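Local coordinates for protein glycosyltransferase (Rickettsia africae, PDB 7MI0) that probably transfers a sugar from an activated donor to an acceptor, as expected of a GT-B glycosyltransferase of family GT4, at residues K44-L49 / K384-Y389; I56-T61 / M76-K81; F189-L194 / A311-V316; I214-S219 / Y243-G248; I297-F302 / T319-A324. One frame throughout, in Å; residues are numbered along the deposited sequence.

In the fold
The chain folds into two parallel-sheet halves facing a cleft, the GT-B plan. Contact 2 lies at the end of the N-terminal sheet; contacts 3 and 4 belong to the C-terminal one, their centres about 16 Å apart. Contact 1 packs the last long helix back onto the N-terminal half, about 34 Å between centres from contact 4 and on the other side of the chain's centre. Contact 5 is nearest the middle, at the cleft where this family is expected to work; its nearest atoms come within about 6 Å of contact 4. Contacts 3 and 5 interleave along the chain, joined by helix 304-311 and strand 315-319, with centres about 22 Å apart.

Contact 1: residues K44-L49 / K384-Y389; sequences KYLKIL and KNLEIY
Helix 44-48 and helix 384-389 cross at -70°, their short axes 11.5 Å apart at closest approach, with Leu46 and Leu386 the nearest pair of CA atoms. The crossing belongs to a hallmark of the GT-B fold: the C-terminal helix, here 378-393, returns to pack on the N-terminal domain. Leu386 carries the interface. With CG anti to the backbone N (chi1 -156°), it sends both methyls toward the other segment. CD1 meets Leu46 CD2 at 3.6 Å as the two side chains slide past each other in opposite directions. CD2 meets Leu49 CD1 at 3.7 Å, this time tip to tip. Tyr45 comes in from one flank, its CE2 edge 4.3 Å from Leu386 CB. Leu46 CD2 also reaches Tyr389 CE2 at 4.3 Å. The interface has no hydrogen bond across it and is wholly apolar; the phenol oxygen of Tyr389 is engaged elsewhere, hydrogen-bonded to His106 ND1 on strand 104-107. Earlier on helix 378-393, Lys384 forms a salt bridge with Glu181. Just past the end of the first helix, Leu49 folds back, so that its CD1 sits 3.4 Å above the plane of the Tyr45 ring, displaced toward the rim.

Contact 2: residues I56-T61 / M76-K81; sequences ISVGGT and MNSNSK
Hydrogen bonding between the two segments comes down to a single backbone link: Met76 N gives its hydrogen to Ser57 O at 2.9 Å. The donor lies in the plane of the carbonyl, but the bond is bent at the hydrogen, with an angle of 130°. Just beyond it, Val58 CA approaches Met76 O at 3.3 Å in a CA-H...O contact. The two chains thus stay side by side for one more step after strands 52-57 and 72-75 have paired, the backbone of Ser57 also bonding to Ile74.

A second polar element shapes the first segment from within. Ser57 OG accepts from Gly59 N at 2.9 Å, an ST turn that swings the chain away from the strand. Gly59 has a positive phi (97°), in a conformation in which a beta carbon would collide with the carbonyl O of Val58.

The apolar part is carried by Ile56 and Met76, which cross obliquely. Ile56 CG2, anti to the backbone N, touches Met76 CB at 3.9 Å. Met76 leaves its backbone extended and bends only at chi3 (-62°), which brings CE back to 4.2 Å from Ile56 CD1. Helix 83-100 closes over the pair, Ile96 touching Ile56 and Leu92 touching Met76. Farther out, Val58 CG1 lies beside Ser78 OG at 4.1 Å. The arrangement is that of the C-terminal end of a parallel sheet in a Rossmann-like domain, where neighbouring strands part into separate loops.

Contact 3: residues F189-L194 / A311-V316; sequences FDPANL and AMKKLV
Met312 lies at the middle of this contact, its sulfur against the backbone of the other segment: SD is 3.6 Å from Phe189 C and 3.8 Å from Phe189 CB. The Phe189 ring meets that sulfur edge-on, with SD 5.4 Å from the ring centroid and close to the ring plane, a Met-aromatic contact. Two successive bends, at chi2 (-57°) and chi3 (-63°), curl the methionine so that its methyl turns to the far part of the loop, where CE reaches Leu194 CD1 at 4.0 Å and Pro191 CG at 4.2 Å. Ala311 packs on the other segment through its own methyl, Ala311 CB lying 4.0 Å from Phe189 CB. On the other flank the proline ring lies alongside the Lys313 chain, Pro191 CG to Lys313 CD being 4.1 Å.

The next layer fixes the loop's shape. Asp190 OD1 accepts from Ala192 N, approached from above the carboxylate plane, in an Asx turn; a 3-10 segment then runs through 191-193 and brings Leu194 round to face Met312. Met312 itself is where the chain leaves helix 304-311 before strand 315-319.

Farther out, Arg369 of helix 359-375 ties the two sides together, its NH1 hydrogen-bonded to both Phe189 O and Ala311 O. Helix 282-287 packs on Phe189, Leu194 and Met312. No hydrogen bond passes directly between the segments, so cohesion rests on sulfur and carbon packing, while the polar link between the two backbones is supplied by one guanidinium.

Contact 4: residues I214-S219 / Y243-G248; sequences IILMPS and YCLMVG
Leu216 CD1 wedges between two side chains of the next strand, 3.7 Å from Leu245 CB and 3.6 Å from Val247 CG2. Anti to the backbone N (chi1 -173°), the leucine leans across toward that strand and crosses Val247 at about a right angle. On the same face Ile214 lies beside Tyr243, both pointing the same way, and Ile214 CD1 sits 3.8 Å from Tyr243 CB near the plane of the ring. The Tyr243 hydroxyl is bonded to Tyr206 O, and helix 282-287 packs on this face through Leu285. The other face carries Ile215, Cys244, Met217 and Met246, where helix 227-235 packs on Met217, Cys244 and Met246.

The backbones run parallel in register, Ile214 beside Tyr243 through Met217 beside Met246. Four hydrogen bonds join them: Ile215 N to Tyr243 O, Leu245 N to Ile215 O, Met217 N to Leu245 O (2.8 Å) and Val247 N to Met217 O (3.2 Å). The middle two are nearly straight along the C=O axis, whereas both outer donors sit above the carbonyl plane. With helix 227-235 linking the strands, this is the beta-alpha-beta crossover of the Rossmann-like C-terminal domain of a GT-B fold.

Contact 5: residues I297-F302 / T319-A324; sequences IEPEAF and TNIGGA
Two loops at the C-terminal ends of strands 291-294 and 315-319 meet here, beside the interdomain cleft of the GT-B fold. The first loop carries the opening glutamate, Glu300, of a sequence matching the E-x7-E motif of family GT4, whose second acid lies in helix 304-311.

Glu300 joins the second loop through its backbone: its O accepts from Gly323 N at 2.6 Å, the donor lying nearly along the C=O axis (175°). That amide belongs to a type II' turn from Ile321 to Ala324. Gly322 has a positive phi (66°), and a CB there would run into Glu300 N and Pro299 CB. A CB on Gly323 would likewise meet Ala301 O, which Gly323 CA approaches at 3.4 Å in a CA-H...O contact. Bare glycines thus let the two backbones lie against each other.

Ile321 supplies the apolar half. Fully extended, with CG1 anti to the backbone N (chi1 -176°), it crosses Pro299 obliquely: CG1 is 3.6 Å from Pro299 CB, and CD1 lies against the N-CD side of the proline ring and is also 3.4 Å from Ile297 O.

The carboxylate of Glu300 turns to Lys225 in a salt bridge, and the lysine probably stabilises its negative charge. Ala301 O bonds to Ser159 OG and Pro299 touches Phe161, so the first loop also meets the N-terminal half. In GT4 relatives the E-x7-E loop and the neighbouring glycine-rich loop of the C-terminal domain face the donor sugar nucleotide, and these two loops are probably placed for the same part here.

Contact 1: residues K44-L49 / K384-Y389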
# COMPACT_ATOMS: atom_id res chain seq x y z
N LYS A 44 -9.56 -13.70 -3.51
CA LYS A 44 -9.65 -14.77 -2.52
C LYS A 44 -10.90 -14.64 -1.67
O LYS A 44 -11.58 -15.63 -1.39
CB LYS A 44 -8.41 -14.76 -1.62
CG LYS A 44 -7.16 -15.36 -2.25
CD LYS A 44 -5.93 -15.07 -1.41
CE LYS A 44 -6.06 -15.65 -0.02
NZ LYS A 44 -4.93 -15.22 0.85
N TYR A 45 -11.21 -13.42 -1.23
CA TYR A 45 -12.38 -13.18 -0.40
C TYR A 45 -13.67 -13.49 -1.15
O TYR A 45 -14.58 -14.13 -0.60
CB TYR A 45 -12.35 -11.74 0.09
CG TYR A 45 -13.47 -11.33 1.02
CD1 TYR A 45 -13.66 -11.98 2.23
CD2 TYR A 45 -14.30 -10.27 0.70
CE1 TYR A 45 -14.67 -11.59 3.09
CE2 TYR A 45 -15.31 -9.88 1.55
CZ TYR A 45 -15.50 -10.54 2.74
OH TYR A 45 -16.51 -10.14 3.59
N LEU A 46 -13.76 -13.06 -2.41
CA LEU A 46 -14.93 -13.38 -3.22
C LEU A 46 -15.10 -14.89 -3.38
O LEU A 46 -16.23 -15.39 -3.37
CB LEU A 46 -14.82 -12.69 -4.58
CG LEU A 46 -14.97 -11.17 -4.60
CD1 LEU A 46 -14.44 -10.58 -5.90
CD2 LEU A 46 -16.43 -10.79 -4.41
N LYS A 47 -13.99 -15.62 -3.52
CA LYS A 47 -14.07 -17.08 -3.64
C LYS A 47 -14.72 -17.70 -2.40
O LYS A 47 -15.64 -18.51 -2.52
CB LYS A 47 -12.68 -17.68 -3.85
CG LYS A 47 -12.30 -17.87 -5.30
CD LYS A 47 -11.12 -18.83 -5.45
CE LYS A 47 -11.41 -20.16 -4.77
NZ LYS A 47 -10.46 -21.22 -5.20
N ILE A 48 -14.24 -17.32 -1.21
CA ILE A 48 -14.73 -17.91 0.03
C ILE A 48 -16.23 -17.70 0.17
O ILE A 48 -16.96 -18.59 0.61
CB ILE A 48 -13.97 -17.31 1.24
CG1 ILE A 48 -12.51 -17.74 1.22
CG2 ILE A 48 -14.62 -17.73 2.54
CD1 ILE A 48 -11.65 -17.01 2.23
N LEU A 49 -16.71 -16.52 -0.22
CA LEU A 49 -18.13 -16.21 -0.13
C LEU A 49 -18.96 -16.83 -1.25
O LEU A 49 -20.17 -16.58 -1.31
CB LEU A 49 -18.31 -14.69 -0.13
CG LEU A 49 -17.69 -14.02 1.10
CD1 LEU A 49 -17.69 -12.51 0.94
CD2 LEU A 49 -18.45 -14.44 2.35
N LYS A 384 -15.65 -3.70 3.01
CA LYS A 384 -16.05 -2.46 2.36
C LYS A 384 -16.10 -2.62 0.84
O LYS A 384 -16.92 -1.98 0.18
CB LYS A 384 -15.11 -1.33 2.74
CG LYS A 384 -15.22 -0.89 4.19
CD LYS A 384 -14.34 0.31 4.44
CE LYS A 384 -14.36 0.75 5.88
NZ LYS A 384 -13.29 1.75 6.13
N ASN A 385 -15.24 -3.48 0.28
CA ASN A 385 -15.30 -3.74 -1.15
C ASN A 385 -16.59 -4.45 -1.53
O ASN A 385 -17.22 -4.11 -2.54
CB ASN A 385 -14.10 -4.57 -1.59
CG ASN A 385 -12.99 -3.73 -2.16
OD1 ASN A 385 -13.07 -3.24 -3.28
ND2 ASN A 385 -11.94 -3.53 -1.37
N LEU A 386 -16.99 -5.45 -0.75
CA LEU A 386 -18.21 -6.18 -1.06
C LEU A 386 -19.44 -5.29 -0.92
O LEU A 386 -20.40 -5.44 -1.68
CB LEU A 386 -18.33 -7.40 -0.16
CG LEU A 386 -19.18 -8.56 -0.68
CD1 LEU A 386 -18.38 -9.36 -1.69
CD2 LEU A 386 -19.65 -9.44 0.46
N GLU A 387 -19.41 -4.35 0.03
CA GLU A 387 -20.54 -3.44 0.21
C GLU A 387 -20.74 -2.56 -1.02
O GLU A 387 -21.86 -2.41 -1.52
CB GLU A 387 -20.32 -2.59 1.46
CG GLU A 387 -20.33 -3.38 2.75
CD GLU A 387 -21.69 -3.98 3.06
OE1 GLU A 387 -22.65 -3.19 3.25
OE2 GLU A 387 -21.81 -5.23 3.12
N ILE A 388 -19.65 -1.97 -1.53
CA ILE A 388 -19.77 -1.11 -2.70
C ILE A 388 -20.20 -1.92 -3.92
O ILE A 388 -20.90 -1.40 -4.81
CB ILE A 388 -18.46 -0.33 -2.95
CG1 ILE A 388 -18.70 0.83 -3.90
CG2 ILE A 388 -17.37 -1.22 -3.50
CD1 ILE A 388 -19.65 1.86 -3.37
N TYR A 389 -19.83 -3.20 -3.99
CA TYR A 389 -20.36 -4.07 -5.04
C TYR A 389 -21.87 -4.17 -4.93
O TYR A 389 -22.58 -4.05 -5.94
CB TYR A 389 -19.73 -5.47 -4.95
CG TYR A 389 -18.28 -5.54 -5.35
CD1 TYR A 389 -17.72 -4.58 -6.18
CD2 TYR A 389 -17.46 -6.57 -4.90
CE1 TYR A 389 -16.39 -4.63 -6.55
CE2 TYR A 389 -16.12 -6.63 -5.26
CZ TYR A 389 -15.60 -5.66 -6.09
OH TYR A 389 -14.28 -5.70 -6.47

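Contact 2: residues I56-T61 / M76-K81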
# COMPACT_ATOMS: atom_id res chain seq x y z
N ILE A 56 -8.30 -10.07 -15.30
CA ILE A 56 -7.59 -9.81 -16.54
C ILE A 56 -6.32 -9.04 -16.21
O ILE A 56 -6.36 -7.99 -15.55
CB ILE A 56 -8.47 -9.03 -17.53
CG1 ILE A 56 -9.58 -9.92 -18.07
CG2 ILE A 56 -7.64 -8.50 -18.68
CD1 ILE A 56 -10.53 -9.20 -19.01
N SER A 57 -5.18 -9.57 -16.66
CA SER A 57 -3.88 -8.99 -16.38
C SER A 57 -3.01 -9.11 -17.61
O SER A 57 -3.31 -9.87 -18.54
CB SER A 57 -3.22 -9.67 -15.17
OG SER A 57 -1.82 -9.44 -15.14
N VAL A 58 -1.91 -8.36 -17.62
CA VAL A 58 -0.90 -8.51 -18.67
C VAL A 58 -0.03 -9.73 -18.46
O VAL A 58 0.89 -9.97 -19.26
CB VAL A 58 0.01 -7.27 -18.77
CG1 VAL A 58 -0.82 -6.01 -18.91
CG2 VAL A 58 0.93 -7.19 -17.56
N GLY A 59 -0.27 -10.51 -17.41
CA GLY A 59 0.56 -11.66 -17.12
C GLY A 59 1.63 -11.38 -16.09
O GLY A 59 1.36 -10.74 -15.06
N GLY A 60 2.84 -11.85 -16.35
CA GLY A 60 3.94 -11.62 -15.43
C GLY A 60 3.80 -12.42 -14.13
O GLY A 60 2.99 -13.33 -14.00
N THR A 61 4.63 -12.02 -13.16
CA THR A 61 4.74 -12.73 -11.89
C THR A 61 3.40 -12.88 -11.17
O THR A 61 3.24 -13.81 -10.38
CB THR A 61 5.73 -12.01 -10.98
OG1 THR A 61 5.47 -10.60 -11.02
CG2 THR A 61 7.16 -12.26 -11.43
N MET A 76 -3.93 -10.67 -21.31
CA MET A 76 -4.35 -9.71 -22.32
C MET A 76 -3.38 -8.54 -22.29
O MET A 76 -2.92 -8.14 -21.22
CB MET A 76 -5.79 -9.23 -22.06
CG MET A 76 -6.34 -8.29 -23.11
SD MET A 76 -8.05 -7.78 -22.77
CE MET A 76 -8.89 -9.36 -22.82
N ASN A 77 -3.07 -8.00 -23.47
CA ASN A 77 -2.02 -7.00 -23.61
C ASN A 77 -2.65 -5.63 -23.81
O ASN A 77 -3.26 -5.36 -24.85
CB ASN A 77 -1.10 -7.35 -24.78
CG ASN A 77 -0.35 -8.65 -24.56
OD1 ASN A 77 0.02 -8.98 -23.43
ND2 ASN A 77 -0.13 -9.40 -25.63
N SER A 78 -2.50 -4.76 -22.81
CA SER A 78 -3.05 -3.42 -22.87
C SER A 78 -2.16 -2.51 -23.70
O SER A 78 -0.93 -2.62 -23.66
CB SER A 78 -3.20 -2.84 -21.46
OG SER A 78 -1.94 -2.56 -20.89
N ASN A 79 -2.78 -1.61 -24.46
CA ASN A 79 -2.04 -0.63 -25.24
C ASN A 79 -2.89 0.62 -25.45
O ASN A 79 -3.62 0.73 -26.44
CB ASN A 79 -1.62 -1.21 -26.59
CG ASN A 79 -0.77 -0.24 -27.40
OD1 ASN A 79 0.01 0.52 -26.83
ND2 ASN A 79 -0.92 -0.26 -28.72
N SER A 80 -2.78 1.58 -24.53
CA SER A 80 -3.66 2.75 -24.52
C SER A 80 -3.32 3.75 -25.62
O SER A 80 -3.90 4.84 -25.67
CB SER A 80 -3.59 3.41 -23.15
OG SER A 80 -2.25 3.62 -22.74
N LYS A 81 -2.40 3.39 -26.51
CA LYS A 81 -1.87 4.30 -27.51
C LYS A 81 -2.41 4.03 -28.91
O LYS A 81 -2.07 4.77 -29.84
CB LYS A 81 -0.35 4.23 -27.53

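Contact 3: residues F189-L194 / A311-V316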
# COMPACT_ATOMS: atom_id res chain seq x y z
N PHE A 189 0.32 -10.33 10.39
CA PHE A 189 1.04 -9.39 11.25
C PHE A 189 0.42 -9.44 12.64
O PHE A 189 -0.44 -8.64 13.01
CB PHE A 189 1.00 -7.98 10.66
CG PHE A 189 1.77 -7.84 9.39
CD1 PHE A 189 3.13 -7.53 9.41
CD2 PHE A 189 1.15 -8.02 8.16
CE1 PHE A 189 3.84 -7.41 8.23
CE2 PHE A 189 1.86 -7.89 6.98
CZ PHE A 189 3.21 -7.59 7.02
N ASP A 190 0.86 -10.43 13.41
CA ASP A 190 0.33 -10.70 14.74
C ASP A 190 1.49 -11.05 15.67
O ASP A 190 2.09 -12.12 15.52
CB ASP A 190 -0.70 -11.83 14.70
CG ASP A 190 -1.30 -12.15 16.06
OD1 ASP A 190 -1.13 -11.36 17.02
OD2 ASP A 190 -1.95 -13.21 16.17
N PRO A 191 1.83 -10.18 16.62
CA PRO A 191 2.98 -10.46 17.50
C PRO A 191 2.84 -11.75 18.28
O PRO A 191 3.86 -12.28 18.74
CB PRO A 191 3.01 -9.24 18.43
CG PRO A 191 2.32 -8.16 17.66
CD PRO A 191 1.23 -8.86 16.90
N ALA A 192 1.63 -12.27 18.45
CA ALA A 192 1.43 -13.56 19.12
C ALA A 192 1.95 -14.73 18.30
O ALA A 192 2.01 -15.85 18.83
CB ALA A 192 -0.05 -13.76 19.44
N ASN A 193 2.33 -14.51 17.05
CA ASN A 193 2.90 -15.56 16.21
C ASN A 193 4.42 -15.61 16.27
O ASN A 193 5.02 -16.58 15.78
CB ASN A 193 2.47 -15.36 14.75
CG ASN A 193 1.05 -15.85 14.50
OD1 ASN A 193 0.37 -16.33 15.42
ND2 ASN A 193 0.60 -15.71 13.26
N LEU A 194 5.07 -14.60 16.86
CA LEU A 194 6.52 -14.62 16.99
C LEU A 194 6.95 -15.67 18.01
O LEU A 194 6.38 -15.76 19.10
CB LEU A 194 7.03 -13.25 17.39
CG LEU A 194 6.64 -12.11 16.44
CD1 LEU A 194 7.15 -10.79 16.98
CD2 LEU A 194 7.18 -12.37 15.04
N ALA A 311 0.42 -2.57 13.47
CA ALA A 311 -0.11 -3.90 13.76
C ALA A 311 0.83 -4.71 14.64
O ALA A 311 0.38 -5.55 15.43
CB ALA A 311 -0.38 -4.64 12.45
N MET A 312 2.14 -4.47 14.53
CA MET A 312 3.13 -5.24 15.26
C MET A 312 3.46 -4.63 16.62
O MET A 312 4.44 -5.05 17.25
CB MET A 312 4.40 -5.39 14.42
CG MET A 312 4.21 -6.22 13.17
SD MET A 312 3.60 -7.89 13.48
CE MET A 312 4.94 -8.58 14.44
N LYS A 313 2.67 -3.66 17.09
CA LYS A 313 2.82 -3.06 18.43
C LYS A 313 4.17 -2.35 18.58
O LYS A 313 4.86 -2.49 19.59
CB LYS A 313 2.63 -4.11 19.54
CG LYS A 313 1.22 -4.66 19.69
CD LYS A 313 1.14 -5.72 20.79
CE LYS A 313 -0.30 -6.02 21.19
NZ LYS A 313 -0.42 -7.02 22.28
N LYS A 314 4.53 -1.57 17.57
CA LYS A 314 5.81 -0.86 17.55
C LYS A 314 5.60 0.65 17.70
O LYS A 314 4.50 1.17 17.49
CB LYS A 314 6.57 -1.15 16.25
CG LYS A 314 6.83 -2.62 16.03
CD LYS A 314 7.60 -3.21 17.21
CE LYS A 314 7.60 -4.73 17.15
NZ LYS A 314 8.51 -5.34 18.15
N LEU A 315 6.67 1.34 18.07
CA LEU A 315 6.67 2.80 18.01
C LEU A 315 6.94 3.21 16.57
O LEU A 315 7.97 2.84 15.99
CB LEU A 315 7.72 3.38 18.95
CG LEU A 315 7.46 3.19 20.44
CD1 LEU A 315 8.49 3.95 21.25
CD2 LEU A 315 6.04 3.62 20.82
N VAL A 316 6.02 3.97 15.98
CA VAL A 316 6.03 4.28 14.56
C VAL A 316 6.25 5.78 14.37
O VAL A 316 5.58 6.60 15.01
CB VAL A 316 4.72 3.84 13.87
CG1 VAL A 316 4.56 4.55 12.54
CG2 VAL A 316 4.71 2.33 13.68

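Contact 4: residues I214-S219 / Y243-G248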
# COMPACT_ATOMS: atom_id res chain seq x y z
N ILE A 214 16.62 -1.27 18.01
CA ILE A 214 16.68 -1.61 16.60
C ILE A 214 15.72 -0.71 15.84
O ILE A 214 14.53 -0.65 16.16
CB ILE A 214 16.34 -3.10 16.36
CG1 ILE A 214 17.24 -4.01 17.20
CG2 ILE A 214 16.43 -3.44 14.87
CD1 ILE A 214 18.71 -3.80 16.99
N ILE A 215 16.23 -0.01 14.83
CA ILE A 215 15.43 0.87 13.99
C ILE A 215 15.27 0.21 12.63
O ILE A 215 16.26 -0.03 11.93
CB ILE A 215 16.08 2.26 13.85
CG1 ILE A 215 16.31 2.89 15.22
CG2 ILE A 215 15.23 3.14 12.96
CD1 ILE A 215 17.15 4.14 15.17
N LEU A 216 14.03 -0.08 12.25
CA LEU A 216 13.75 -0.68 10.97
C LEU A 216 13.15 0.36 10.04
O LEU A 216 12.13 0.98 10.37
CB LEU A 216 12.79 -1.86 11.11
CG LEU A 216 12.56 -2.66 9.83
CD1 LEU A 216 13.84 -3.36 9.40
CD2 LEU A 216 11.43 -3.66 10.03
N MET A 217 13.79 0.58 8.89
CA MET A 217 13.17 1.33 7.81
C MET A 217 12.87 0.38 6.66
O MET A 217 13.75 0.11 5.84
CB MET A 217 14.05 2.48 7.34
CG MET A 217 13.34 3.35 6.32
SD MET A 217 14.42 4.60 5.62
CE MET A 217 13.29 5.36 4.45
N PRO A 218 11.67 -0.16 6.58
CA PRO A 218 11.28 -1.02 5.45
C PRO A 218 10.76 -0.17 4.29
O PRO A 218 9.57 0.09 4.13
CB PRO A 218 10.19 -1.91 6.05
CG PRO A 218 9.90 -1.35 7.44
CD PRO A 218 10.57 -0.02 7.55
N SER A 219 11.69 0.32 3.48
CA SER A 219 11.38 1.18 2.35
C SER A 219 12.17 0.72 1.14
O SER A 219 13.36 0.40 1.25
CB SER A 219 11.70 2.65 2.64
OG SER A 219 10.71 3.26 3.44
N TYR A 243 20.96 0.36 16.32
CA TYR A 243 21.27 -0.40 15.11
C TYR A 243 20.11 -0.26 14.14
O TYR A 243 18.99 -0.68 14.45
CB TYR A 243 21.53 -1.87 15.44
CG TYR A 243 22.01 -2.68 14.26
CD1 TYR A 243 23.22 -2.37 13.63
CD2 TYR A 243 21.27 -3.74 13.77
CE1 TYR A 243 23.66 -3.11 12.55
CE2 TYR A 243 21.71 -4.49 12.69
CZ TYR A 243 22.91 -4.16 12.08
OH TYR A 243 23.35 -4.90 11.00
N CYS A 244 20.37 0.33 12.98
CA CYS A 244 19.33 0.64 12.01
C CYS A 244 19.42 -0.31 10.82
O CYS A 244 20.49 -0.46 10.22
CB CYS A 244 19.44 2.08 11.52
SG CYS A 244 18.17 2.48 10.33
N LEU A 245 18.29 -0.91 10.48
CA LEU A 245 18.18 -1.82 9.34
C LEU A 245 17.35 -1.18 8.24
O LEU A 245 16.20 -0.78 8.47
CB LEU A 245 17.53 -3.15 9.76
CG LEU A 245 18.34 -4.08 10.66
CD1 LEU A 245 17.42 -5.09 11.30
CD2 LEU A 245 19.42 -4.77 9.85
N MET A 246 17.93 -1.09 7.04
CA MET A 246 17.24 -0.62 5.85
C MET A 246 16.99 -1.82 4.95
O MET A 246 17.91 -2.32 4.30
CB MET A 246 18.06 0.44 5.13
CG MET A 246 18.10 1.77 5.84
SD MET A 246 19.43 2.83 5.22
CE MET A 246 18.96 4.39 5.97
N VAL A 247 15.74 -2.28 4.91
CA VAL A 247 15.37 -3.47 4.14
C VAL A 247 14.37 -3.07 3.07
O VAL A 247 13.37 -2.39 3.36
CB VAL A 247 14.82 -4.59 5.04
CG1 VAL A 247 15.91 -5.09 5.97
CG2 VAL A 247 13.63 -4.10 5.84
N GLY A 248 14.63 -3.49 1.84
CA GLY A 248 13.82 -3.14 0.69
C GLY A 248 14.59 -3.39 -0.58
O GLY A 248 15.80 -3.65 -0.57

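Contact 5: residues I297-F302 / T319-A324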
# COMPACT_ATOMS: atom_id res chain seq x y z
N ILE A 297 9.81 11.90 1.54
CA ILE A 297 9.77 13.34 1.36
C ILE A 297 8.85 13.75 0.22
O ILE A 297 8.65 14.96 -0.01
CB ILE A 297 11.18 13.91 1.14
CG1 ILE A 297 11.81 13.31 -0.11
CG2 ILE A 297 12.04 13.62 2.35
CD1 ILE A 297 13.26 13.68 -0.30
N GLU A 298 8.29 12.79 -0.51
CA GLU A 298 7.22 13.01 -1.47
C GLU A 298 6.01 12.18 -1.07
O GLU A 298 6.17 11.06 -0.57
CB GLU A 298 7.67 12.65 -2.90
CG GLU A 298 8.68 13.65 -3.48
CD GLU A 298 9.06 13.36 -4.93
OE1 GLU A 298 8.23 12.79 -5.68
OE2 GLU A 298 10.19 13.72 -5.32
N PRO A 299 4.80 12.70 -1.23
CA PRO A 299 3.64 12.08 -0.59
C PRO A 299 3.35 10.70 -1.13
O PRO A 299 3.60 10.39 -2.30
CB PRO A 299 2.50 13.05 -0.90
CG PRO A 299 2.93 13.72 -2.17
CD PRO A 299 4.42 13.85 -2.08
N GLU A 300 2.81 9.85 -0.26
CA GLU A 300 2.38 8.51 -0.62
C GLU A 300 0.88 8.40 -0.40
O GLU A 300 0.34 8.97 0.56
CB GLU A 300 3.11 7.45 0.20
CG GLU A 300 4.60 7.37 -0.10
CD GLU A 300 5.30 6.30 0.71
OE1 GLU A 300 5.43 6.47 1.94
OE2 GLU A 300 5.69 5.28 0.10
N ALA A 301 0.21 7.66 -1.29
CA ALA A 301 -1.23 7.49 -1.17
C ALA A 301 -1.60 6.89 0.18
O ALA A 301 -2.62 7.25 0.78
CB ALA A 301 -1.74 6.62 -2.32
N PHE A 302 -0.78 5.96 0.68
CA PHE A 302 -0.96 5.38 1.99
C PHE A 302 0.37 4.79 2.44
O PHE A 302 1.14 4.28 1.61
CB PHE A 302 -2.05 4.30 2.00
CG PHE A 302 -1.67 3.05 1.25
CD1 PHE A 302 -1.82 2.97 -0.12
CD2 PHE A 302 -1.16 1.95 1.94
CE1 PHE A 302 -1.48 1.81 -0.80
CE2 PHE A 302 -0.82 0.80 1.26
CZ PHE A 302 -0.97 0.73 -0.11
N THR A 319 6.58 10.54 8.24
CA THR A 319 6.55 11.91 7.76
C THR A 319 5.12 12.35 7.49
O THR A 319 4.31 11.59 6.95
CB THR A 319 7.38 12.06 6.48
OG1 THR A 319 7.11 10.96 5.60
CG2 THR A 319 8.85 12.09 6.81
N ASN A 320 4.81 13.58 7.89
CA ASN A 320 3.46 14.12 7.78
C ASN A 320 3.23 14.58 6.35
O ASN A 320 3.29 15.77 6.02
CB ASN A 320 3.25 15.24 8.78
CG ASN A 320 1.88 15.85 8.70
OD1 ASN A 320 0.98 15.29 8.06
ND2 ASN A 320 1.69 16.99 9.34
N ILE A 321 2.95 13.62 5.48
CA ILE A 321 2.85 13.92 4.05
C ILE A 321 2.07 12.81 3.34
O ILE A 321 2.30 11.62 3.57
CB ILE A 321 4.26 14.10 3.45
CG1 ILE A 321 4.18 14.51 1.98
CG2 ILE A 321 5.10 12.84 3.60
CD1 ILE A 321 5.53 14.65 1.34
N GLY A 322 1.13 13.21 2.49
CA GLY A 322 0.32 12.23 1.81
C GLY A 322 -0.56 11.46 2.78
O GLY A 322 -0.92 11.95 3.86
N GLY A 323 -0.89 10.24 2.40
CA GLY A 323 -1.68 9.41 3.28
C GLY A 323 -0.89 8.65 4.32
O GLY A 323 -1.46 7.82 5.03
N ALA A 324 0.41 8.92 4.44
CA ALA A 324 1.29 8.14 5.31
C ALA A 324 1.00 8.38 6.79
O ALA A 324 1.24 7.49 7.62
CB ALA A 324 2.75 8.45 5.00